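Local coordinates for protein myosin-I heavy chain (Dictyostelium discoideum, PDB 5EJR) that is an actin-based motor with ATPase activity that acts in the early steps of phagocytosis and in adhesion, with a C-terminal MyTH4-FERM tail, at residues R241-S246 with F320-C325; I214-Q219 with D237-Q242; D47-S52 with K66-I71; R13-K18 with K59-A64. One frame throughout, in Å; residues are numbered along the deposited sequence. Where two conformers were deposited one is given.

Contacts 1 and 2 are buried, apolar meetings in the FERM part of the chain; contacts 3 and 4, with centres 45 to 57 Å from theirs, are only partly buried. Contact 3 and the 59-64 side of contact 4 belong to the MyTH4 region, against which 13-18 packs. Contacts 1 and 2 share helix 232-243: contact 2 packs its middle on a strand of the same lobe, whereas contact 1 uses its C-terminal end to meet helix 317-332. Contacts 3 and 4 likewise share helix 58-75, one turn facing Ile49 through an aromatic ring, another facing an arginine through a small hydroxyl. Ser52 and Glu51 of contact 3 touch Arg15 of contact 4.

Contact 1 (R241-S246 with F320-C325); sequences RQYGIS and FELTYC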
# COMPACT_ATOMS: atom_id res chain seq x y z
N ARG A 241 -2.36 0.51 -18.93
CA ARG A 241 -1.82 0.26 -20.27
C ARG A 241 -2.23 -1.14 -20.76
O ARG A 241 -2.66 -1.28 -21.90
CB ARG A 241 -0.30 0.39 -20.30
CG ARG A 241 0.20 1.78 -20.63
CD ARG A 241 1.68 1.94 -20.34
NE ARG A 241 2.09 3.35 -20.36
CZ ARG A 241 1.90 4.22 -19.37
NH1 ARG A 241 1.28 3.85 -18.26
NH2 ARG A 241 2.30 5.48 -19.50
N GLN A 242 -2.15 -2.16 -19.88
CA GLN A 242 -2.56 -3.54 -20.18
C GLN A 242 -4.05 -3.61 -20.52
O GLN A 242 -4.45 -4.30 -21.45
CB GLN A 242 -2.28 -4.45 -18.98
CG GLN A 242 -0.84 -4.93 -18.91
CD GLN A 242 -0.65 -5.89 -17.77
OE1 GLN A 242 -1.09 -7.05 -17.81
NE2 GLN A 242 0.01 -5.42 -16.73
N TYR A 243 -4.89 -2.89 -19.76
CA TYR A 243 -6.33 -2.84 -20.00
C TYR A 243 -6.69 -2.17 -21.33
O TYR A 243 -7.72 -2.47 -21.90
CB TYR A 243 -7.04 -2.15 -18.83
CG TYR A 243 -8.50 -2.50 -18.74
CD1 TYR A 243 -8.92 -3.65 -18.08
CD2 TYR A 243 -9.47 -1.68 -19.29
CE1 TYR A 243 -10.27 -3.99 -17.99
CE2 TYR A 243 -10.82 -2.01 -19.23
CZ TYR A 243 -11.22 -3.16 -18.57
OH TYR A 243 -12.55 -3.46 -18.44
N GLY A 244 -5.82 -1.28 -21.81
CA GLY A 244 -6.03 -0.57 -23.06
C GLY A 244 -6.42 0.89 -22.90
O GLY A 244 -6.86 1.50 -23.88
N ILE A 245 -6.28 1.48 -21.68
CA ILE A 245 -6.61 2.89 -21.45
C ILE A 245 -5.51 3.69 -22.19
O ILE A 245 -4.35 3.29 -22.12
CB ILE A 245 -6.63 3.19 -19.91
CG1 ILE A 245 -7.79 2.43 -19.21
CG2 ILE A 245 -6.67 4.71 -19.61
CD1 ILE A 245 -7.62 2.21 -17.70
N SER A 246 -5.89 4.75 -22.94
CA SER A 246 -4.95 5.54 -23.70
C SER A 246 -4.02 6.29 -22.79
O SER A 246 -4.38 6.62 -21.66
CB SER A 246 -5.64 6.50 -24.66
OG SER A 246 -5.99 7.73 -24.03
N PHE A 320 -14.00 5.46 -21.30
CA PHE A 320 -15.41 5.81 -21.21
C PHE A 320 -16.19 4.64 -20.64
O PHE A 320 -17.04 4.83 -19.78
CB PHE A 320 -16.00 6.21 -22.56
CG PHE A 320 -17.46 6.59 -22.49
CD1 PHE A 320 -17.88 7.64 -21.68
CD2 PHE A 320 -18.41 5.88 -23.22
CE1 PHE A 320 -19.25 7.96 -21.58
CE2 PHE A 320 -19.78 6.21 -23.12
CZ PHE A 320 -20.18 7.26 -22.32
N GLU A 321 -15.88 3.43 -21.10
CA GLU A 321 -16.55 2.21 -20.65
C GLU A 321 -16.31 1.95 -19.15
O GLU A 321 -17.25 1.65 -18.41
CB GLU A 321 -16.17 1.02 -21.55
CG GLU A 321 -16.99 -0.24 -21.33
CD GLU A 321 -18.50 -0.08 -21.34
OE1 GLU A 321 -19.00 0.84 -22.02
OE2 GLU A 321 -19.18 -0.88 -20.66
N LEU A 322 -15.07 2.13 -18.69
CA LEU A 322 -14.74 1.96 -17.28
C LEU A 322 -15.40 3.02 -16.44
O LEU A 322 -15.83 2.73 -15.32
CB LEU A 322 -13.24 1.97 -17.03
CG LEU A 322 -12.49 0.73 -17.45
CD1 LEU A 322 -10.99 0.97 -17.33
CD2 LEU A 322 -12.91 -0.52 -16.62
N THR A 323 -15.52 4.24 -16.98
CA THR A 323 -16.19 5.35 -16.30
C THR A 323 -17.66 5.07 -16.14
O THR A 323 -18.18 5.24 -15.03
CB THR A 323 -15.93 6.68 -17.03
OG1 THR A 323 -14.52 6.87 -17.08
CG2 THR A 323 -16.59 7.86 -16.31
N TYR A 324 -18.34 4.69 -17.24
CA TYR A 324 -19.77 4.39 -17.21
C TYR A 324 -20.02 3.28 -16.17
O TYR A 324 -20.89 3.45 -15.31
CB TYR A 324 -20.29 3.99 -18.62
CG TYR A 324 -21.61 3.26 -18.53
CD1 TYR A 324 -22.77 3.92 -18.10
CD2 TYR A 324 -21.70 1.90 -18.80
CE1 TYR A 324 -23.97 3.25 -17.98
CE2 TYR A 324 -22.89 1.21 -18.63
CZ TYR A 324 -24.02 1.88 -18.20
OH TYR A 324 -25.20 1.20 -18.08
N CYS A 325 -19.27 2.17 -16.27
CA CYS A 325 -19.30 1.01 -15.39
C CYS A 325 -19.14 1.43 -13.91
O CYS A 325 -19.88 0.94 -13.06
CB CYS A 325 -18.23 0.01 -15.82
SG CYS A 325 -18.21 -1.53 -14.86
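One side chain, Leu322, supplies everything that segment 320-325 brings to this contact, with CD1 wedged between Tyr243 and Ile245 and CD2 reaching along the tyrosine ring. CD1 sits 3.5 Å from Tyr243 CE2 and also meets the end of Ile245, where the two CD1 atoms of Ile245 and Leu322 are 3.6 Å apart. The other methyl, CD2 of Leu322, lies 3.5 Å from Tyr243 OH, at the far end of the ring. The leucine meets the tyrosine side chain at a slant but the isoleucine nearly at a right angle. Tyr243 reaches this far because its CG lies opposite the backbone N (chi1 -159°), which swings the ring out from the helix end. Its hydroxyl is hydrogen-bonded to Asp218 OD2, so tyrosine suits a place that is apolar along the ring and polar at its tip. A phenylalanine in its place would probably leave the Asp218 carboxylate without this partner. Gly244 takes a positive phi (106°) as the C' residue of a Schellman motif, with Ile245 N bonded to Cys240 O, and this turn brings Ile245 round to Leu322. A side chain here would jam against the preceding carbonyl O, so glycine suits the place. Helix 232-243 thus ends against helix 317-332, whose Ile318 also touches Tyr243 and Ile245, while Phe320 and Tyr324 of the same helix face helix 402-416.

Contact 2 (I214-Q219 with D237-Q242); sequences IRFIDQ and DTVCRQ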
# COMPACT_ATOMS: atom_id res chain seq x y z
N ILE A 214 -4.45 -7.08 -9.86
CA ILE A 214 -5.21 -5.82 -9.75
C ILE A 214 -6.58 -5.95 -10.42
O ILE A 214 -6.67 -6.27 -11.61
CB ILE A 214 -4.44 -4.56 -10.25
CG1 ILE A 214 -2.94 -4.53 -9.79
CG2 ILE A 214 -5.19 -3.26 -9.86
CD1 ILE A 214 -2.67 -4.39 -8.30
N ARG A 215 -7.65 -5.67 -9.66
CA ARG A 215 -9.01 -5.75 -10.16
C ARG A 215 -9.48 -4.45 -10.78
O ARG A 215 -8.97 -3.37 -10.44
CB ARG A 215 -9.98 -6.19 -9.06
CG ARG A 215 -9.60 -7.52 -8.42
CD ARG A 215 -10.78 -8.15 -7.73
NE ARG A 215 -10.36 -8.95 -6.58
CZ ARG A 215 -11.20 -9.52 -5.72
NH1 ARG A 215 -12.52 -9.40 -5.89
NH2 ARG A 215 -10.74 -10.22 -4.70
N PHE A 216 -10.45 -4.55 -11.70
CA PHE A 216 -11.09 -3.40 -12.33
C PHE A 216 -12.55 -3.47 -11.90
O PHE A 216 -12.96 -4.48 -11.34
CB PHE A 216 -10.95 -3.43 -13.86
CG PHE A 216 -9.58 -3.00 -14.32
CD1 PHE A 216 -8.50 -3.88 -14.29
CD2 PHE A 216 -9.37 -1.72 -14.83
CE1 PHE A 216 -7.22 -3.46 -14.69
CE2 PHE A 216 -8.09 -1.31 -15.24
CZ PHE A 216 -7.03 -2.18 -15.15
N ILE A 217 -13.31 -2.41 -12.14
CA ILE A 217 -14.71 -2.27 -11.76
C ILE A 217 -15.62 -3.38 -12.37
O ILE A 217 -16.63 -3.74 -11.77
CB ILE A 217 -15.21 -0.82 -12.09
CG1 ILE A 217 -16.57 -0.48 -11.42
CG2 ILE A 217 -15.23 -0.55 -13.60
CD1 ILE A 217 -16.47 -0.05 -9.97
N ASP A 218 -15.24 -3.94 -13.54
CA ASP A 218 -16.03 -4.98 -14.20
C ASP A 218 -15.79 -6.37 -13.60
O ASP A 218 -16.39 -7.35 -14.05
CB ASP A 218 -15.82 -4.95 -15.74
CG ASP A 218 -14.44 -5.32 -16.27
OD1 ASP A 218 -13.50 -5.47 -15.45
OD2 ASP A 218 -14.28 -5.41 -17.50
N GLN A 219 -14.92 -6.43 -12.56
CA GLN A 219 -14.50 -7.62 -11.80
C GLN A 219 -13.42 -8.43 -12.55
O GLN A 219 -12.96 -9.45 -12.04
CB GLN A 219 -15.70 -8.50 -11.36
CG GLN A 219 -16.65 -7.80 -10.39
CD GLN A 219 -17.93 -8.59 -10.23
OE1 GLN A 219 -18.93 -8.35 -10.92
NE2 GLN A 219 -17.93 -9.56 -9.32
N ASP A 237 -0.12 2.77 -13.72
CA ASP A 237 0.29 3.02 -15.10
C ASP A 237 0.37 1.75 -15.95
O ASP A 237 -0.17 1.72 -17.06
CB ASP A 237 1.62 3.77 -15.13
CG ASP A 237 1.49 5.23 -14.76
OD1 ASP A 237 0.42 5.62 -14.24
OD2 ASP A 237 2.47 5.98 -14.96
N THR A 238 0.97 0.69 -15.40
CA THR A 238 1.13 -0.58 -16.11
C THR A 238 -0.21 -1.30 -16.30
O THR A 238 -0.52 -1.67 -17.43
CB THR A 238 2.22 -1.49 -15.45
OG1 THR A 238 1.74 -2.04 -14.22
CG2 THR A 238 3.54 -0.76 -15.23
N VAL A 239 -1.02 -1.48 -15.23
CA VAL A 239 -2.30 -2.19 -15.42
C VAL A 239 -3.24 -1.45 -16.35
O VAL A 239 -4.00 -2.08 -17.07
CB VAL A 239 -3.07 -2.65 -14.16
CG1 VAL A 239 -2.43 -3.86 -13.53
CG2 VAL A 239 -3.31 -1.50 -13.17
N CYS A 240 -3.21 -0.11 -16.31
CA CYS A 240 -4.07 0.71 -17.17
C CYS A 240 -3.68 0.57 -18.63
O CYS A 240 -4.57 0.46 -19.46
CB CYS A 240 -4.11 2.16 -16.69
SG CYS A 240 -5.09 2.38 -15.18
N ARG A 241 -2.36 0.51 -18.93
CA ARG A 241 -1.82 0.26 -20.27
C ARG A 241 -2.23 -1.14 -20.76
O ARG A 241 -2.66 -1.28 -21.90
CB ARG A 241 -0.30 0.39 -20.30
CG ARG A 241 0.20 1.78 -20.63
CD ARG A 241 1.68 1.94 -20.34
NE ARG A 241 2.09 3.35 -20.36
CZ ARG A 241 1.90 4.22 -19.37
NH1 ARG A 241 1.28 3.85 -18.26
NH2 ARG A 241 2.30 5.48 -19.50
N GLN A 242 -2.15 -2.16 -19.88
CA GLN A 242 -2.56 -3.54 -20.18
C GLN A 242 -4.05 -3.61 -20.52
O GLN A 242 -4.45 -4.30 -21.45
CB GLN A 242 -2.28 -4.45 -18.98
CG GLN A 242 -0.84 -4.93 -18.91
CD GLN A 242 -0.65 -5.89 -17.77
OE1 GLN A 242 -1.09 -7.05 -17.81
NE2 GLN A 242 0.01 -5.42 -16.73
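In the helix that presses Val239 against Ile214 and Phe216, the carbonyl O of Asp237 is gripped by two donors of Arg241. Arg241 N gives the ordinary helical bond to Asp237 O at 3.1 Å, and NH1 of Arg241 curls back to Asp237 O at 2.8 Å, with a moderately bent N-H...O angle of 144°. The two come from opposite faces of the carbonyl plane, NH1 standing well above it, while the oxygen lies in the plane of the guanidinium. Facing the strand, the chemistry is apolar. Val239 CG1 rests 3.8 Å from Ile214 CG1, the two side chains crossing at about a right angle. Branched apolar side chains suit this buried face between strand and helix, Val239 CG1 fitting against both CG1 and CB of Ile214. Phe216 arrives end on: its CZ lies 4.1 Å from Val239 CB and 3.6 Å from Val239 O, which meets the ring at its edge, near its plane, where the C-H groups are slightly positive. With CG set anti to the carbonyl carbon (chi1 -77°), the ring reaches the helix backbone, and it also stacks with Tyr243. Val239 and Ile214 both touch Val294 on strand 290-296. A beta hairpin, 211-215 with 221-225, followed by a helix laid on the sheet is the opening of the ubiquitin-like beta-grasp fold, as in the first lobe of FERM domains.

Contact 3 (D47-S52 with K66-I71); sequences DPIKES and KNFSEI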
# COMPACT_ATOMS: atom_id res chain seq x y z
N ASP A 47 21.09 -21.11 21.80
CA ASP A 47 20.58 -20.36 22.95
C ASP A 47 20.44 -18.86 22.70
O ASP A 47 21.32 -18.28 22.05
CB ASP A 47 21.46 -20.61 24.20
CG ASP A 47 21.46 -22.04 24.72
OD1 ASP A 47 20.45 -22.76 24.49
OD2 ASP A 47 22.45 -22.43 25.38
N PRO A 48 19.37 -18.21 23.23
CA PRO A 48 19.23 -16.76 23.04
C PRO A 48 20.28 -15.98 23.83
O PRO A 48 20.48 -16.28 25.01
CB PRO A 48 17.81 -16.46 23.56
CG PRO A 48 17.15 -17.79 23.78
CD PRO A 48 18.26 -18.75 24.04
N ILE A 49 20.95 -15.00 23.19
CA ILE A 49 21.98 -14.16 23.80
C ILE A 49 21.41 -13.35 24.99
O ILE A 49 20.28 -12.86 24.93
CB ILE A 49 22.77 -13.28 22.79
CG1 ILE A 49 21.86 -12.23 22.08
CG2 ILE A 49 23.54 -14.16 21.79
CD1 ILE A 49 22.55 -11.10 21.29
N LYS A 50 22.20 -13.27 26.08
CA LYS A 50 21.86 -12.62 27.36
C LYS A 50 22.15 -11.11 27.38
O LYS A 50 21.70 -10.40 28.28
CB LYS A 50 22.56 -13.35 28.53
CG LYS A 50 24.10 -13.28 28.50
CD LYS A 50 24.75 -13.99 29.69
CE LYS A 50 26.24 -13.77 29.75
NZ LYS A 50 26.59 -12.43 30.30
N GLU A 51 22.92 -10.64 26.40
CA GLU A 51 23.35 -9.25 26.20
C GLU A 51 23.65 -9.03 24.72
O GLU A 51 23.94 -9.99 24.01
CB GLU A 51 24.60 -8.94 27.05
CG GLU A 51 25.77 -9.89 26.81
CD GLU A 51 26.89 -9.86 27.83
OE1 GLU A 51 26.60 -9.78 29.05
OE2 GLU A 51 28.07 -9.97 27.41
N SER A 52 23.64 -7.76 24.25
CA SER A 52 23.94 -7.43 22.86
C SER A 52 25.37 -7.84 22.47
O SER A 52 26.23 -7.94 23.35
CB SER A 52 23.73 -5.94 22.61
OG SER A 52 24.68 -5.13 23.29
N LYS A 66 15.69 -8.75 22.71
CA LYS A 66 14.37 -9.11 22.14
C LYS A 66 14.50 -9.38 20.64
O LYS A 66 13.87 -10.31 20.13
CB LYS A 66 13.34 -7.99 22.38
CG LYS A 66 11.89 -8.40 22.06
CD LYS A 66 10.96 -7.20 22.10
CE LYS A 66 9.50 -7.60 22.04
NZ LYS A 66 8.61 -6.40 22.04
N ASN A 67 15.31 -8.55 19.94
CA ASN A 67 15.56 -8.66 18.50
C ASN A 67 16.20 -10.00 18.14
O ASN A 67 15.82 -10.61 17.14
CB ASN A 67 16.48 -7.55 18.03
CG ASN A 67 16.58 -7.50 16.52
OD1 ASN A 67 15.72 -6.95 15.83
ND2 ASN A 67 17.59 -8.11 15.98
N PHE A 68 17.19 -10.45 18.97
CA PHE A 68 17.87 -11.72 18.76
C PHE A 68 16.91 -12.87 18.75
O PHE A 68 16.92 -13.66 17.80
CB PHE A 68 19.01 -11.95 19.76
CG PHE A 68 19.93 -13.05 19.30
CD1 PHE A 68 20.94 -12.80 18.39
CD2 PHE A 68 19.78 -14.35 19.78
CE1 PHE A 68 21.79 -13.82 17.97
CE2 PHE A 68 20.62 -15.37 19.35
CZ PHE A 68 21.62 -15.10 18.45
N SER A 69 16.02 -12.95 19.76
CA SER A 69 15.01 -14.00 19.84
C SER A 69 14.05 -13.96 18.63
O SER A 69 13.59 -15.02 18.21
CB SER A 69 14.25 -13.95 21.17
OG SER A 69 13.39 -12.83 21.28
N GLU A 70 13.81 -12.76 18.05
CA GLU A 70 12.96 -12.60 16.87
C GLU A 70 13.67 -13.15 15.62
O GLU A 70 13.03 -13.83 14.81
CB GLU A 70 12.50 -11.15 16.70
CG GLU A 70 11.48 -10.76 17.77
CD GLU A 70 10.88 -9.37 17.72
OE1 GLU A 70 11.32 -8.54 16.89
OE2 GLU A 70 9.98 -9.11 18.55
N ILE A 71 14.99 -12.88 15.49
CA ILE A 71 15.83 -13.41 14.41
C ILE A 71 15.76 -14.96 14.46
O ILE A 71 15.48 -15.60 13.45
CB ILE A 71 17.27 -12.84 14.50
CG1 ILE A 71 17.26 -11.35 14.10
CG2 ILE A 71 18.26 -13.64 13.65
CD1 ILE A 71 18.61 -10.62 14.03
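Residues Pro48 and Ile49, extended with polyproline-like backbone angles, run past the helix turn that carries Phe68, and the nearest CA atoms, those of Pro48 and Ser69, are 6.0 Å apart. The Phe68 ring makes every close contact on the helix side. Ile49 lies over one of its faces, with CG1 3.9 Å from the Phe68 ring centroid in a CH-pi contact, 26° off the ring normal and displaced toward the rim at CG. The tail of the isoleucine follows the ring: Ile49 CD1 is 3.7 Å from Phe68 CD1, while the second branch, CG2, lies 4.0 Å from Phe68 CZ. This spread comes from a less usual torsion, Ile49 CG1 standing between the backbone N and the carbonyl carbon (chi1 64°), which brings both branches toward the ring. Asp47 O lies 4.0 Å from Phe68 CE2 and Pro48 CA 4.1 Å from Phe68 CD2, both oblique to the ring. With an alanine in place of the phenylalanine, Ile49 would probably lose the ring face it packs on, and a gap would open between loop and helix. Flanking polar groups find partners nearby: Ser69 OG turns back to bond Lys66 O at 2.8 Å, entering from the same face as the helical bond from Glu70 N, and Lys50 NZ forms a salt bridge with Glu51 OE1, while Glu51 OE2 pairs with Arg19 of helix 15-25. The loop therefore lies along helix 58-75, with Gln110 of helix 104-113 touching both Ile49 and Phe68, and helix 86-99 receiving Asn67, Glu70 and Ile71.

Contact 4 (R13-K18 with K59-A64); sequences RFRSFK and KLSKKA
Arg15 points its guanidinium edge on at Ser61, whose OG lies in the plane of the group and 3.0 Å from Arg15 NH2. Near as they are, the angle is too poor for a hydrogen bond, and each atom is bonded elsewhere. The NH2 of Arg15 donates instead to Ser52 OG. In its own helix, the hydroxyl of Ser61 is bonded to Glu57 O, one turn back. That hydroxyl, anti to the carbonyl carbon (chi1 -39°), thus folds back along the helix, and with its proton engaged there its oxygen would probably still meet the cationic edge favourably. The Ser61 CB methylene gives the remaining touch, 3.6 Å from Arg15 NH2. Only a long side chain could make this approach, for the nearest CA atoms, those of Arg15 and Ser61, are 11.2 Å apart. Arginine bridges the distance with its chain extended from CG to NE, passing Glu51, whose carboxylate packs on its CD and may ease the positive charge. A small side chain suits Ser61, since the hydroxyl of Ser52 is also close by. Arg15 starts its helix directly after Phe14 at the N-cap position, and its backbone is bonded to Leu53. Helices 15-25 and 58-75 thus have loop residues between them, and Arg15 reaches across, bonding Ser52 of the loop and touching Ser61: helix 15-25 is packed against the helical MyTH4 domain to which helix 58-75 belongs.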
# COMPACT_ATOMS: atom_id res chain seq x y z
N ARG A 13 34.81 -2.95 19.13
CA ARG A 13 33.36 -2.70 19.29
C ARG A 13 32.58 -3.83 19.95
O ARG A 13 31.64 -3.56 20.70
CB ARG A 13 32.71 -2.34 17.94
CG ARG A 13 33.27 -1.10 17.24
CD ARG A 13 32.79 -1.02 15.81
NE ARG A 13 33.18 0.22 15.13
CZ ARG A 13 34.31 0.38 14.44
NH1 ARG A 13 35.19 -0.61 14.36
NH2 ARG A 13 34.58 1.53 13.85
N PHE A 14 32.93 -5.09 19.66
CA PHE A 14 32.23 -6.23 20.24
C PHE A 14 32.59 -6.37 21.72
O PHE A 14 33.72 -6.05 22.10
CB PHE A 14 32.59 -7.53 19.49
CG PHE A 14 31.58 -8.04 18.48
CD1 PHE A 14 31.01 -7.18 17.53
CD2 PHE A 14 31.25 -9.39 18.42
CE1 PHE A 14 30.11 -7.66 16.58
CE2 PHE A 14 30.35 -9.87 17.46
CZ PHE A 14 29.78 -9.00 16.55
N ARG A 15 31.64 -6.83 22.54
CA ARG A 15 31.82 -7.06 23.97
C ARG A 15 32.95 -8.08 24.20
O ARG A 15 33.89 -7.79 24.95
CB ARG A 15 30.52 -7.56 24.62
CG ARG A 15 29.38 -6.54 24.63
CD ARG A 15 28.33 -6.94 25.65
NE ARG A 15 27.08 -6.18 25.50
CZ ARG A 15 26.85 -4.99 26.05
NH1 ARG A 15 27.79 -4.38 26.75
NH2 ARG A 15 25.68 -4.39 25.88
N SER A 16 32.87 -9.24 23.50
CA SER A 16 33.82 -10.37 23.58
C SER A 16 35.27 -9.98 23.29
O SER A 16 36.18 -10.51 23.94
CB SER A 16 33.38 -11.52 22.67
OG SER A 16 33.44 -11.15 21.31
N PHE A 17 35.49 -9.06 22.34
CA PHE A 17 36.83 -8.57 21.98
C PHE A 17 37.34 -7.51 22.97
O PHE A 17 38.54 -7.42 23.20
CB PHE A 17 36.86 -8.02 20.55
CG PHE A 17 36.82 -9.09 19.48
CD1 PHE A 17 35.61 -9.65 19.08
CD2 PHE A 17 37.99 -9.53 18.88
CE1 PHE A 17 35.58 -10.64 18.09
CE2 PHE A 17 37.95 -10.52 17.89
CZ PHE A 17 36.75 -11.06 17.51
N LYS A 18 36.42 -6.72 23.54
CA LYS A 18 36.73 -5.67 24.51
C LYS A 18 37.12 -6.25 25.89
O LYS A 18 38.12 -5.83 26.46
CB LYS A 18 35.56 -4.68 24.64
CG LYS A 18 35.52 -3.63 23.54
CD LYS A 18 34.33 -2.70 23.73
CE LYS A 18 34.34 -1.51 22.81
NZ LYS A 18 35.47 -0.59 23.07
N LYS A 59 19.87 0.49 27.43
CA LYS A 59 18.54 0.71 26.85
C LYS A 59 18.49 -0.01 25.47
O LYS A 59 17.54 -0.74 25.18
CB LYS A 59 18.30 2.22 26.67
CG LYS A 59 16.86 2.61 26.40
CD LYS A 59 16.78 4.09 26.13
CE LYS A 59 15.39 4.61 26.38
NZ LYS A 59 15.31 6.08 26.24
N LEU A 60 19.56 0.19 24.67
CA LEU A 60 19.75 -0.39 23.34
C LEU A 60 20.00 -1.90 23.39
O LEU A 60 19.50 -2.63 22.53
CB LEU A 60 20.88 0.32 22.59
CG LEU A 60 20.65 1.81 22.28
CD1 LEU A 60 21.93 2.48 21.85
CD2 LEU A 60 19.52 2.01 21.28
N SER A 61 20.76 -2.36 24.42
CA SER A 61 21.08 -3.78 24.61
C SER A 61 19.83 -4.60 24.92
O SER A 61 19.74 -5.74 24.48
CB SER A 61 22.10 -3.97 25.74
OG SER A 61 23.09 -2.96 25.73
N LYS A 62 18.87 -4.01 25.67
CA LYS A 62 17.61 -4.68 26.04
C LYS A 62 16.78 -4.96 24.79
O LYS A 62 16.21 -6.05 24.68
CB LYS A 62 16.83 -3.85 27.06
CG LYS A 62 15.69 -4.62 27.75
CD LYS A 62 14.86 -3.71 28.64
CE LYS A 62 13.60 -4.37 29.15
NZ LYS A 62 13.88 -5.33 30.26
N LYS A 63 16.74 -4.01 23.84
CA LYS A 63 16.02 -4.13 22.56
C LYS A 63 16.73 -5.14 21.65
O LYS A 63 16.08 -5.84 20.87
CB LYS A 63 15.93 -2.76 21.85
CG LYS A 63 15.06 -1.72 22.55
CD LYS A 63 15.14 -0.39 21.83
CE LYS A 63 14.47 0.71 22.61
NZ LYS A 63 14.10 1.85 21.74
N ALA A 64 18.08 -5.20 21.74
CA ALA A 64 18.93 -6.10 20.96
C ALA A 64 18.68 -7.55 21.37
O ALA A 64 18.71 -8.43 20.50
CB ALA A 64 20.38 -5.75 21.16